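Local coordinates for AxyAgu115A (Amphibacillus xylanus NBRC 15112, PDB 6NPS), which is a GH115 family alpha-glucuronidase, a hemicellulase that probably removes glucuronic acid side groups from arabinoglucuronoxylan, at residues P460-L465 with K487-Q492; K481-T486 with K505-L510; K169-F174 with L467-D472; G126-S131 with L205-G210. The protein carries 3 engineered substitutions. All coordinates share one frame; numbering follows the deposited sequence.

Interaction 1 of 4, residues P460-L465 with K487-Q492; sequences PLSFFL and KQWIEQ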
# COMPACT_ATOMS: atom_id res chain seq x y z
N PRO A 460 -1.58 -28.50 -26.01
CA PRO A 460 -2.89 -27.98 -26.45
C PRO A 460 -3.02 -27.85 -27.97
O PRO A 460 -4.14 -27.99 -28.48
CB PRO A 460 -3.00 -26.63 -25.73
CG PRO A 460 -1.61 -26.22 -25.46
CD PRO A 460 -0.82 -27.51 -25.24
N LEU A 461 -1.92 -27.65 -28.70
CA LEU A 461 -2.00 -27.67 -30.16
C LEU A 461 -2.31 -29.07 -30.68
O LEU A 461 -3.11 -29.24 -31.61
CB LEU A 461 -0.68 -27.14 -30.77
CG LEU A 461 -0.61 -27.20 -32.32
CD1 LEU A 461 -1.74 -26.35 -32.91
CD2 LEU A 461 0.78 -26.76 -32.85
N SER A 462 -1.67 -30.09 -30.11
CA SER A 462 -1.98 -31.46 -30.51
C SER A 462 -3.46 -31.75 -30.27
O SER A 462 -4.14 -32.34 -31.12
CB SER A 462 -1.08 -32.45 -29.72
OG SER A 462 0.31 -32.35 -30.03
N PHE A 463 -3.98 -31.32 -29.11
CA PHE A 463 -5.37 -31.56 -28.76
C PHE A 463 -6.31 -30.85 -29.73
O PHE A 463 -7.30 -31.42 -30.20
CB PHE A 463 -5.63 -31.11 -27.31
CG PHE A 463 -7.08 -31.29 -26.91
CD1 PHE A 463 -7.60 -32.56 -26.82
CD2 PHE A 463 -7.92 -30.20 -26.74
CE1 PHE A 463 -8.94 -32.77 -26.54
CE2 PHE A 463 -9.28 -30.39 -26.42
CZ PHE A 463 -9.78 -31.69 -26.33
N PHE A 464 -6.04 -29.56 -29.98
CA PHE A 464 -6.88 -28.73 -30.84
C PHE A 464 -6.99 -29.35 -32.24
O PHE A 464 -8.10 -29.51 -32.78
CB PHE A 464 -6.26 -27.33 -30.91
CG PHE A 464 -7.07 -26.31 -31.70
CD1 PHE A 464 -6.78 -26.07 -33.03
CD2 PHE A 464 -8.04 -25.54 -31.07
CE1 PHE A 464 -7.51 -25.11 -33.78
CE2 PHE A 464 -8.79 -24.59 -31.78
CZ PHE A 464 -8.50 -24.36 -33.16
N LEU A 465 -5.86 -29.79 -32.79
CA LEU A 465 -5.86 -30.39 -34.12
C LEU A 465 -6.35 -31.85 -34.11
O LEU A 465 -6.85 -32.33 -35.15
CB LEU A 465 -4.44 -30.29 -34.72
CG LEU A 465 -4.03 -28.83 -35.03
CD1 LEU A 465 -2.64 -28.74 -35.59
CD2 LEU A 465 -5.01 -28.17 -36.02
N LYS A 487 -3.14 -38.50 -21.11
CA LYS A 487 -2.38 -39.71 -20.84
C LYS A 487 -1.94 -40.37 -22.13
O LYS A 487 -0.83 -40.90 -22.21
CB LYS A 487 -3.21 -40.69 -20.00
CG LYS A 487 -3.50 -40.11 -18.62
CD LYS A 487 -4.30 -41.14 -17.79
CE LYS A 487 -4.13 -40.86 -16.30
NZ LYS A 487 -5.33 -40.24 -15.67
N GLN A 488 -2.81 -40.38 -23.15
CA GLN A 488 -2.39 -40.90 -24.44
C GLN A 488 -1.28 -40.05 -25.05
O GLN A 488 -0.37 -40.57 -25.74
CB GLN A 488 -3.59 -40.98 -25.40
CG GLN A 488 -4.47 -42.17 -25.03
CD GLN A 488 -5.75 -42.30 -25.84
OE1 GLN A 488 -5.75 -42.14 -27.07
NE2 GLN A 488 -6.84 -42.62 -25.16
N TRP A 489 -1.33 -38.74 -24.84
CA TRP A 489 -0.28 -37.88 -25.37
C TRP A 489 1.05 -38.16 -24.66
O TRP A 489 2.10 -38.18 -25.29
CB TRP A 489 -0.70 -36.42 -25.23
CG TRP A 489 0.20 -35.41 -25.85
CD1 TRP A 489 0.12 -34.90 -27.15
CD2 TRP A 489 1.26 -34.70 -25.20
NE1 TRP A 489 1.09 -33.94 -27.33
CE2 TRP A 489 1.81 -33.79 -26.16
CE3 TRP A 489 1.82 -34.73 -23.90
CZ2 TRP A 489 2.88 -32.95 -25.86
CZ3 TRP A 489 2.89 -33.92 -23.61
CH2 TRP A 489 3.41 -33.02 -24.58
N ILE A 490 1.01 -38.38 -23.34
CA ILE A 490 2.22 -38.74 -22.59
C ILE A 490 2.81 -40.05 -23.10
O ILE A 490 4.03 -40.18 -23.28
CB ILE A 490 1.90 -38.80 -21.08
CG1 ILE A 490 1.64 -37.39 -20.58
CG2 ILE A 490 3.05 -39.50 -20.28
CD1 ILE A 490 0.85 -37.36 -19.27
N GLU A 491 1.96 -41.05 -23.35
CA GLU A 491 2.44 -42.32 -23.88
C GLU A 491 3.14 -42.13 -25.23
O GLU A 491 4.16 -42.77 -25.51
CB GLU A 491 1.27 -43.29 -24.03
CG GLU A 491 1.70 -44.72 -24.28
CD GLU A 491 2.33 -45.33 -23.05
OE1 GLU A 491 3.25 -46.17 -23.18
OE2 GLU A 491 1.91 -44.93 -21.94
N GLN A 492 2.57 -41.26 -26.07
CA GLN A 492 3.12 -40.99 -27.40
C GLN A 492 4.51 -40.35 -27.32
O GLN A 492 5.39 -40.68 -28.12
CB GLN A 492 2.14 -40.10 -28.15
CG GLN A 492 2.47 -39.74 -29.58
CD GLN A 492 1.31 -38.92 -30.20
OE1 GLN A 492 1.09 -37.76 -29.82
NE2 GLN A 492 0.56 -39.54 -31.10
O HOH W 1 0.97 -34.96 -30.68
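S462 and W489 meet through the serine hydroxyl and the indole N-H, a case of one buried oxygen serving several partners at once. Direct hydrogen bonding comes first: W489 NE1 donates to S462 OG over 3.2 Å, a weak bond with a bent N-H...O angle of 147°. The oxygen lies at the edge of the indole, near the ring plane. W489 has its CG anti to the backbone N (chi1 -174°), which sends the indole toward helix 458-469, and NE1 is the atom that meets the hydroxyl.

The second kind of link is a water bridge. One water donates to S462 OG at 2.8 Å and to Q492 OE1 at 2.9 Å, so Q492, one helical turn beyond W489, joins the contact without touching the serine. The hydroxyl itself bonds back to E458 O in its own helix, as serines in helices often do, and accepts from both the indole and the water.

In the fold, helix 458-469 follows strand 446-450 of the eight-stranded parallel sheet of a TIM-barrel-type domain, and helix 482-494 packs against helix 458-469.

Van der Waals contact is slight: S462 CB lies 3.7 Å from W489 CD1, and just 69 Å² is buried between the segments. Other neighbours add to it, with F463 meeting Y485 edge-to-face and W489 packing on L510 of helix 500-519.

Interaction 2 of 4, residues K481-T486 with K505-L510; sequences KTDDYT and KVFELL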
# COMPACT_ATOMS: atom_id res chain seq x y z
N LYS A 481 -12.99 -36.54 -21.31
CA LYS A 481 -11.93 -37.41 -21.83
C LYS A 481 -10.61 -36.67 -22.08
O LYS A 481 -9.69 -37.26 -22.67
CB LYS A 481 -12.40 -38.10 -23.13
CG LYS A 481 -13.56 -39.08 -22.88
CD LYS A 481 -13.12 -40.53 -23.08
CE LYS A 481 -14.07 -41.53 -22.37
NZ LYS A 481 -13.59 -42.05 -21.04
N THR A 482 -10.47 -35.41 -21.64
CA THR A 482 -9.21 -34.72 -21.87
C THR A 482 -8.11 -35.28 -20.96
O THR A 482 -6.93 -35.22 -21.33
CB THR A 482 -9.34 -33.18 -21.71
OG1 THR A 482 -9.79 -32.85 -20.40
CG2 THR A 482 -10.35 -32.59 -22.73
N ASP A 483 -8.47 -35.83 -19.80
CA ASP A 483 -7.48 -36.57 -19.02
C ASP A 483 -6.96 -37.78 -19.78
O ASP A 483 -5.76 -38.05 -19.79
CB ASP A 483 -8.07 -37.03 -17.68
CG ASP A 483 -8.18 -35.92 -16.66
OD1 ASP A 483 -7.79 -34.76 -16.96
OD2 ASP A 483 -8.67 -36.20 -15.54
N ASP A 484 -7.87 -38.57 -20.35
CA ASP A 484 -7.46 -39.67 -21.23
C ASP A 484 -6.63 -39.17 -22.41
O ASP A 484 -5.64 -39.82 -22.80
CB ASP A 484 -8.68 -40.43 -21.74
CG ASP A 484 -9.30 -41.32 -20.66
OD1 ASP A 484 -8.67 -41.49 -19.58
OD2 ASP A 484 -10.42 -41.82 -20.88
N TYR A 485 -7.00 -38.04 -23.01
CA TYR A 485 -6.18 -37.50 -24.10
C TYR A 485 -4.77 -37.22 -23.60
O TYR A 485 -3.78 -37.59 -24.24
CB TYR A 485 -6.76 -36.19 -24.68
CG TYR A 485 -5.89 -35.73 -25.86
CD1 TYR A 485 -6.15 -36.19 -27.13
CD2 TYR A 485 -4.78 -34.88 -25.66
CE1 TYR A 485 -5.34 -35.81 -28.23
CE2 TYR A 485 -3.97 -34.51 -26.72
CZ TYR A 485 -4.26 -34.97 -28.00
OH TYR A 485 -3.47 -34.60 -29.05
N THR A 486 -4.67 -36.57 -22.43
CA THR A 486 -3.36 -36.21 -21.90
C THR A 486 -2.53 -37.46 -21.69
O THR A 486 -1.36 -37.52 -22.10
CB THR A 486 -3.53 -35.42 -20.59
OG1 THR A 486 -4.39 -34.31 -20.86
CG2 THR A 486 -2.20 -34.87 -20.03
N LYS A 505 3.13 -39.58 -12.95
CA LYS A 505 3.68 -38.34 -12.41
C LYS A 505 3.71 -37.26 -13.49
O LYS A 505 3.38 -36.10 -13.20
CB LYS A 505 5.07 -38.61 -11.83
CG LYS A 505 5.01 -39.41 -10.51
CD LYS A 505 6.40 -39.77 -10.01
CE LYS A 505 6.27 -40.54 -8.69
NZ LYS A 505 7.61 -40.81 -8.14
N VAL A 506 4.08 -37.62 -14.73
CA VAL A 506 4.01 -36.64 -15.83
C VAL A 506 2.59 -36.11 -15.97
O VAL A 506 2.38 -34.91 -16.17
CB VAL A 506 4.51 -37.25 -17.14
CG1 VAL A 506 4.27 -36.25 -18.32
CG2 VAL A 506 5.99 -37.62 -17.01
N PHE A 507 1.59 -36.98 -15.84
CA PHE A 507 0.21 -36.51 -15.91
C PHE A 507 -0.09 -35.49 -14.80
O PHE A 507 -0.69 -34.44 -15.06
CB PHE A 507 -0.77 -37.68 -15.83
CG PHE A 507 -2.20 -37.23 -15.77
CD1 PHE A 507 -2.84 -36.75 -16.92
CD2 PHE A 507 -2.88 -37.19 -14.57
CE1 PHE A 507 -4.14 -36.28 -16.86
CE2 PHE A 507 -4.18 -36.73 -14.50
CZ PHE A 507 -4.81 -36.27 -15.67
N GLU A 508 0.32 -35.78 -13.55
CA GLU A 508 0.15 -34.78 -12.48
C GLU A 508 0.78 -33.44 -12.84
O GLU A 508 0.23 -32.40 -12.49
CB GLU A 508 0.77 -35.27 -11.18
CG GLU A 508 0.09 -36.47 -10.55
CD GLU A 508 0.70 -36.82 -9.18
OE1 GLU A 508 0.61 -35.99 -8.24
OE2 GLU A 508 1.27 -37.92 -9.05
N LEU A 509 1.98 -33.45 -13.46
CA LEU A 509 2.68 -32.21 -13.78
C LEU A 509 1.92 -31.41 -14.83
O LEU A 509 1.73 -30.20 -14.69
CB LEU A 509 4.10 -32.49 -14.31
CG LEU A 509 5.05 -33.08 -13.27
CD1 LEU A 509 6.40 -33.42 -13.86
CD2 LEU A 509 5.21 -32.09 -12.10
N LEU A 510 1.51 -32.08 -15.93
CA LEU A 510 0.91 -31.35 -17.06
C LEU A 510 -0.47 -30.84 -16.68
O LEU A 510 -0.80 -29.67 -16.93
CB LEU A 510 0.79 -32.26 -18.30
CG LEU A 510 2.09 -32.81 -18.87
CD1 LEU A 510 1.80 -33.63 -20.16
CD2 LEU A 510 2.97 -31.63 -19.17
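T486 and F507 mark the closest approach of the backbones, their CA atoms 7.0 Å apart. The short helical segments 482-486 and 505-510 run at 122° to each other, between perpendicular and antiparallel, with axes 10.9 Å apart at the nearest point. At that spacing side chains do the meeting, and F507 does most of it. With chi1 at 175°, its ring extends away from the backbone N and across the gap, so that CZ points at D483 while CD1 and CE1 face T486.

These helices, 482-494 and 500-519, are consecutive in the chain and pack on each other within the family 115 region; helices 537-558 and 564-596 pack against 500-519 in turn.

D483 brings its carboxylate to the ring edge: CG lies 3.5 Å from F507 CZ, OD1 is in the ring plane, and the two planes stand 80° apart. K487 adds a cation-pi contact to the same ring. T486 offers its methyl, CG2 lying 3.7 Å from F507 CD1 and 4.2 Å from L510 CD1. Its hydroxyl turns back instead, OG1 donating to T482 O at 2.7 Å, while T486 N reaches that oxygen from the opposite face of the carbonyl plane.

Interaction 3 of 4, residues K169-F174 with L467-D472; sequences KYRGFF and LAYDFD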
# COMPACT_ATOMS: atom_id res chain seq x y z
N LYS A 169 -12.96 -28.91 -42.02
CA LYS A 169 -12.36 -28.91 -43.37
C LYS A 169 -10.96 -28.29 -43.41
O LYS A 169 -10.05 -28.84 -44.07
CB LYS A 169 -13.27 -28.19 -44.35
CG LYS A 169 -12.81 -28.43 -45.81
CD LYS A 169 -13.79 -27.81 -46.81
CE LYS A 169 -13.40 -28.18 -48.25
NZ LYS A 169 -14.27 -27.49 -49.27
N TYR A 170 -10.76 -27.14 -42.74
CA TYR A 170 -9.46 -26.47 -42.68
C TYR A 170 -9.01 -26.34 -41.22
O TYR A 170 -9.77 -25.83 -40.38
CB TYR A 170 -9.54 -25.09 -43.30
CG TYR A 170 -10.03 -25.13 -44.74
CD1 TYR A 170 -9.25 -25.71 -45.75
CD2 TYR A 170 -11.28 -24.61 -45.10
CE1 TYR A 170 -9.66 -25.71 -47.05
CE2 TYR A 170 -11.71 -24.62 -46.45
CZ TYR A 170 -10.88 -25.19 -47.40
OH TYR A 170 -11.25 -25.25 -48.72
N ARG A 171 -7.79 -26.78 -40.92
CA ARG A 171 -7.37 -27.03 -39.53
C ARG A 171 -5.92 -26.59 -39.40
O ARG A 171 -5.06 -27.12 -40.12
CB ARG A 171 -7.47 -28.53 -39.13
CG ARG A 171 -8.79 -29.27 -39.42
CD ARG A 171 -8.64 -30.82 -39.29
NE ARG A 171 -7.57 -31.37 -40.13
CZ ARG A 171 -7.65 -31.49 -41.46
NH1 ARG A 171 -8.78 -31.15 -42.11
NH2 ARG A 171 -6.62 -32.01 -42.13
N GLY A 172 -5.62 -25.64 -38.51
CA GLY A 172 -4.22 -25.28 -38.37
C GLY A 172 -3.96 -24.23 -37.31
O GLY A 172 -4.74 -24.06 -36.37
N PHE A 173 -2.86 -23.51 -37.50
CA PHE A 173 -2.43 -22.54 -36.53
C PHE A 173 -1.75 -21.34 -37.20
O PHE A 173 -1.43 -21.32 -38.40
CB PHE A 173 -1.51 -23.19 -35.48
CG PHE A 173 -0.23 -23.82 -36.05
CD1 PHE A 173 0.91 -23.03 -36.34
CD2 PHE A 173 -0.14 -25.20 -36.26
CE1 PHE A 173 2.09 -23.61 -36.83
CE2 PHE A 173 1.04 -25.80 -36.75
CZ PHE A 173 2.17 -25.00 -37.04
N PHE A 174 -1.52 -20.34 -36.36
CA PHE A 174 -1.01 -19.01 -36.71
C PHE A 174 0.22 -18.79 -35.85
O PHE A 174 0.12 -18.79 -34.61
CB PHE A 174 -2.09 -17.96 -36.38
CG PHE A 174 -1.67 -16.52 -36.54
CD1 PHE A 174 -0.68 -16.14 -37.44
CD2 PHE A 174 -2.33 -15.53 -35.80
CE1 PHE A 174 -0.32 -14.81 -37.58
CE2 PHE A 174 -1.99 -14.19 -35.94
CZ PHE A 174 -0.98 -13.83 -36.84
N LEU A 467 -8.82 -32.84 -32.08
CA LEU A 467 -10.24 -32.53 -32.00
C LEU A 467 -10.80 -32.11 -33.36
O LEU A 467 -11.87 -32.58 -33.77
CB LEU A 467 -10.44 -31.42 -30.96
CG LEU A 467 -11.89 -31.03 -30.65
CD1 LEU A 467 -12.65 -32.27 -30.17
CD2 LEU A 467 -11.91 -29.90 -29.60
N ALA A 468 -10.09 -31.24 -34.09
CA ALA A 468 -10.53 -30.81 -35.42
C ALA A 468 -10.56 -31.99 -36.39
O ALA A 468 -11.46 -32.09 -37.24
CB ALA A 468 -9.62 -29.71 -35.99
N TYR A 469 -9.58 -32.88 -36.27
CA TYR A 469 -9.49 -33.98 -37.24
C TYR A 469 -10.54 -35.05 -36.99
O TYR A 469 -11.15 -35.54 -37.94
CB TYR A 469 -8.08 -34.56 -37.18
CG TYR A 469 -7.85 -35.76 -38.09
CD1 TYR A 469 -7.67 -35.60 -39.47
CD2 TYR A 469 -7.82 -37.05 -37.56
CE1 TYR A 469 -7.47 -36.72 -40.30
CE2 TYR A 469 -7.62 -38.18 -38.39
CZ TYR A 469 -7.44 -37.99 -39.74
OH TYR A 469 -7.23 -39.09 -40.54
N ASP A 470 -10.78 -35.44 -35.73
CA ASP A 470 -11.70 -36.56 -35.39
C ASP A 470 -12.60 -36.11 -34.25
O ASP A 470 -12.37 -36.40 -33.06
CB ASP A 470 -10.92 -37.83 -35.03
CG ASP A 470 -11.81 -39.09 -34.98
OD1 ASP A 470 -13.06 -38.97 -34.94
OD2 ASP A 470 -11.24 -40.20 -34.97
N PHE A 471 -13.65 -35.37 -34.61
CA PHE A 471 -14.51 -34.82 -33.58
C PHE A 471 -15.34 -35.92 -32.91
O PHE A 471 -15.73 -35.80 -31.75
CB PHE A 471 -15.40 -33.73 -34.19
CG PHE A 471 -16.08 -32.89 -33.19
CD1 PHE A 471 -15.41 -31.82 -32.61
CD2 PHE A 471 -17.39 -33.19 -32.80
CE1 PHE A 471 -16.04 -31.03 -31.66
CE2 PHE A 471 -18.04 -32.41 -31.85
CZ PHE A 471 -17.38 -31.35 -31.28
N ASP A 472 -15.62 -37.00 -33.63
CA ASP A 472 -16.40 -38.07 -33.02
C ASP A 472 -15.63 -38.76 -31.91
O ASP A 472 -16.23 -39.18 -30.90
CB ASP A 472 -16.86 -39.06 -34.08
CG ASP A 472 -17.79 -38.40 -35.10
OD1 ASP A 472 -18.52 -37.45 -34.72
OD2 ASP A 472 -17.78 -38.82 -36.28
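R171 and A468 meet where the parallel sheet of a TIM-barrel-type domain brings its first and eighth strands together. Strand 170-174 pairs with strand 446-450 through backbone bonds that include Y170 with W447 and G172 with V449, and the helix following that eighth strand, 458-469, ends against R171.

The apolar contact is made by the methylene part of the arginine. R171 CG and R171 CD each lie 3.6 Å from A468 CB, so the methyl sits against the CG-CD bond, and CD continues over the backbone to come within 3.8 Å of Y469 N. Strand and helix are close here, with the CA atoms of R171 and A468 6.4 Å apart.

Polar bonding is settled elsewhere. Partners of the guanidinium include E95, in a salt bridge to NH2, K209 O, also at NH2, and V168 O at NH1; NE is hydrogen-bonded outside the contact too, and together these should fix its plane. A bend at chi3 (-55°) turns the group out of the line of its methylenes toward them.

The aromatic contact is looser and edge-on. Y469 CD1 lies over one face of the guanidinium, while from the tyrosine's side R171 NE sits at the ring edge, close to its plane, with NE and CD1 4.3 Å apart.

Interaction 4 of 4, residues G126-S131 with L205-G210; sequences GLFHLS and LLRLKG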
# COMPACT_ATOMS: atom_id res chain seq x y z
N GLY A 126 -1.45 -40.84 -44.49
CA GLY A 126 -1.28 -42.29 -44.43
C GLY A 126 0.17 -42.69 -44.22
O GLY A 126 0.46 -43.64 -43.48
N LEU A 127 1.09 -41.98 -44.88
CA LEU A 127 2.52 -42.15 -44.61
C LEU A 127 2.84 -41.91 -43.14
O LEU A 127 3.48 -42.73 -42.49
CB LEU A 127 3.32 -41.23 -45.51
CG LEU A 127 3.38 -41.78 -46.94
CD1 LEU A 127 3.89 -40.72 -47.90
CD2 LEU A 127 4.25 -43.06 -47.06
N PHE A 128 2.36 -40.80 -42.59
CA PHE A 128 2.63 -40.56 -41.18
C PHE A 128 1.88 -41.53 -40.28
O PHE A 128 2.28 -41.73 -39.12
CB PHE A 128 2.28 -39.11 -40.84
CG PHE A 128 3.30 -38.10 -41.33
CD1 PHE A 128 4.67 -38.39 -41.29
CD2 PHE A 128 2.90 -36.85 -41.81
CE1 PHE A 128 5.63 -37.43 -41.70
CE2 PHE A 128 3.84 -35.90 -42.22
CZ PHE A 128 5.21 -36.19 -42.15
N HIS A 129 0.80 -42.16 -40.76
CA HIS A 129 0.19 -43.24 -39.99
C HIS A 129 1.16 -44.40 -39.82
O HIS A 129 1.24 -45.00 -38.74
CB HIS A 129 -1.10 -43.70 -40.68
CG HIS A 129 -1.98 -44.55 -39.82
ND1 HIS A 129 -2.77 -44.04 -38.81
CD2 HIS A 129 -2.22 -45.89 -39.84
CE1 HIS A 129 -3.45 -45.02 -38.25
NE2 HIS A 129 -3.13 -46.15 -38.84
N LEU A 130 1.94 -44.71 -40.86
CA LEU A 130 2.99 -45.72 -40.68
C LEU A 130 3.95 -45.29 -39.58
O LEU A 130 4.28 -46.07 -38.67
CB LEU A 130 3.74 -45.95 -41.99
CG LEU A 130 5.03 -46.80 -41.86
CD1 LEU A 130 4.77 -48.15 -41.11
CD2 LEU A 130 5.68 -47.05 -43.25
N SER A 131 4.37 -44.02 -39.63
CA SER A 131 5.24 -43.45 -38.60
C SER A 131 4.66 -43.62 -37.20
O SER A 131 5.36 -44.04 -36.25
CB SER A 131 5.44 -41.97 -38.95
OG SER A 131 6.70 -41.53 -38.51
N LEU A 205 2.94 -29.30 -38.66
CA LEU A 205 1.53 -29.14 -39.02
C LEU A 205 0.95 -30.44 -39.60
O LEU A 205 -0.13 -30.90 -39.19
CB LEU A 205 1.40 -28.02 -40.05
CG LEU A 205 -0.04 -27.81 -40.55
CD1 LEU A 205 -0.87 -27.27 -39.40
CD2 LEU A 205 -0.02 -26.82 -41.72
N LEU A 206 1.63 -31.00 -40.60
CA LEU A 206 1.10 -32.19 -41.26
C LEU A 206 1.16 -33.43 -40.35
O LEU A 206 0.28 -34.30 -40.43
CB LEU A 206 1.88 -32.45 -42.55
CG LEU A 206 1.70 -31.45 -43.71
CD1 LEU A 206 2.74 -31.68 -44.79
CD2 LEU A 206 0.26 -31.64 -44.31
N ARG A 207 2.17 -33.53 -39.48
CA ARG A 207 2.20 -34.67 -38.56
C ARG A 207 1.04 -34.60 -37.57
O ARG A 207 0.55 -35.66 -37.11
CB ARG A 207 3.54 -34.73 -37.83
CG ARG A 207 4.68 -35.32 -38.68
CD ARG A 207 5.96 -35.47 -37.86
NE ARG A 207 7.15 -35.88 -38.63
CZ ARG A 207 7.55 -37.15 -38.80
NH1 ARG A 207 6.84 -38.16 -38.28
NH2 ARG A 207 8.68 -37.41 -39.47
N LEU A 208 0.60 -33.38 -37.22
CA LEU A 208 -0.57 -33.21 -36.37
C LEU A 208 -1.87 -33.28 -37.17
O LEU A 208 -2.93 -33.02 -36.63
CB LEU A 208 -0.48 -31.87 -35.61
CG LEU A 208 0.74 -31.73 -34.70
CD1 LEU A 208 0.77 -30.35 -34.06
CD2 LEU A 208 0.72 -32.79 -33.63
N LYS A 209 -1.79 -33.64 -38.44
CA LYS A 209 -2.93 -33.79 -39.34
C LYS A 209 -3.63 -32.46 -39.66
O LYS A 209 -4.83 -32.44 -40.00
CB LYS A 209 -3.93 -34.82 -38.80
CG LYS A 209 -3.24 -36.16 -38.48
CD LYS A 209 -4.15 -37.14 -37.79
CE LYS A 209 -4.50 -36.67 -36.39
NZ LYS A 209 -3.61 -37.25 -35.33
N GLY A 210 -2.92 -31.33 -39.47
CA GLY A 210 -3.42 -30.04 -39.89
C GLY A 210 -3.19 -29.85 -41.40
O GLY A 210 -2.48 -30.63 -42.08
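Helix 120-133 meets the C-terminal end of helix 195-207 most closely at F128 and R207, whose CA atoms are 6.5 Å apart. R207 lies across the F128 ring. Its CG stands over the face, 3.6 Å from the ring centroid and 10° off the normal, a CH-pi contact. The chain runs extended from CG to NE, and the guanidinium lies over the ring rim with one face on CE1, its CZ 3.5 Å from F128 CE1; its plane is turned 34° from that of the ring. L206 adds its CB, 4.0 Å from F128 CE2.

The charged end is gripped from outside the segments, NE by E203 and NH1 by D42, two carboxylates that probably offset its charge. NH1 also points at S131 OG near the guanidinium plane, but that bond is weak and the oxygen's place uncertain. F128 also packs on I35 and V39 of helix 30-47.

Beyond R207 the helix stops. K209 takes a positive phi of 67°, and the backbone closes with G210 N bonded to L205 O at 2.8 Å and K209 N to L206 O at 2.9 Å: a Schellman motif, turning the chain from a helix of the TIM-barrel-type domain into its second parallel strand, 212-214.

Helix 458-469 is the hub of the set: its middle serves interaction 1 and its end interaction 3. Interactions 1 and 2 share helix 482-494, their centres about 9 Å apart, and S462 O lies 3.1 Å from Y485 OH, a probable hydrogen bond. L208 joins interaction 4 to interaction 1, its CD2 3.6 Å from S462 OG. The turn after helix 195-207 also meets interaction 3, where Y469 CD2 packs 3.5 Å from K209 CE. Interactions 2 and 4 stand at the far ends of this chain of contacts, centres about 23 Å apart and not touching. A glycerol about 6 Å from the Y469 side chain probably comes from the crystallisation liquor and by itself defines no active site.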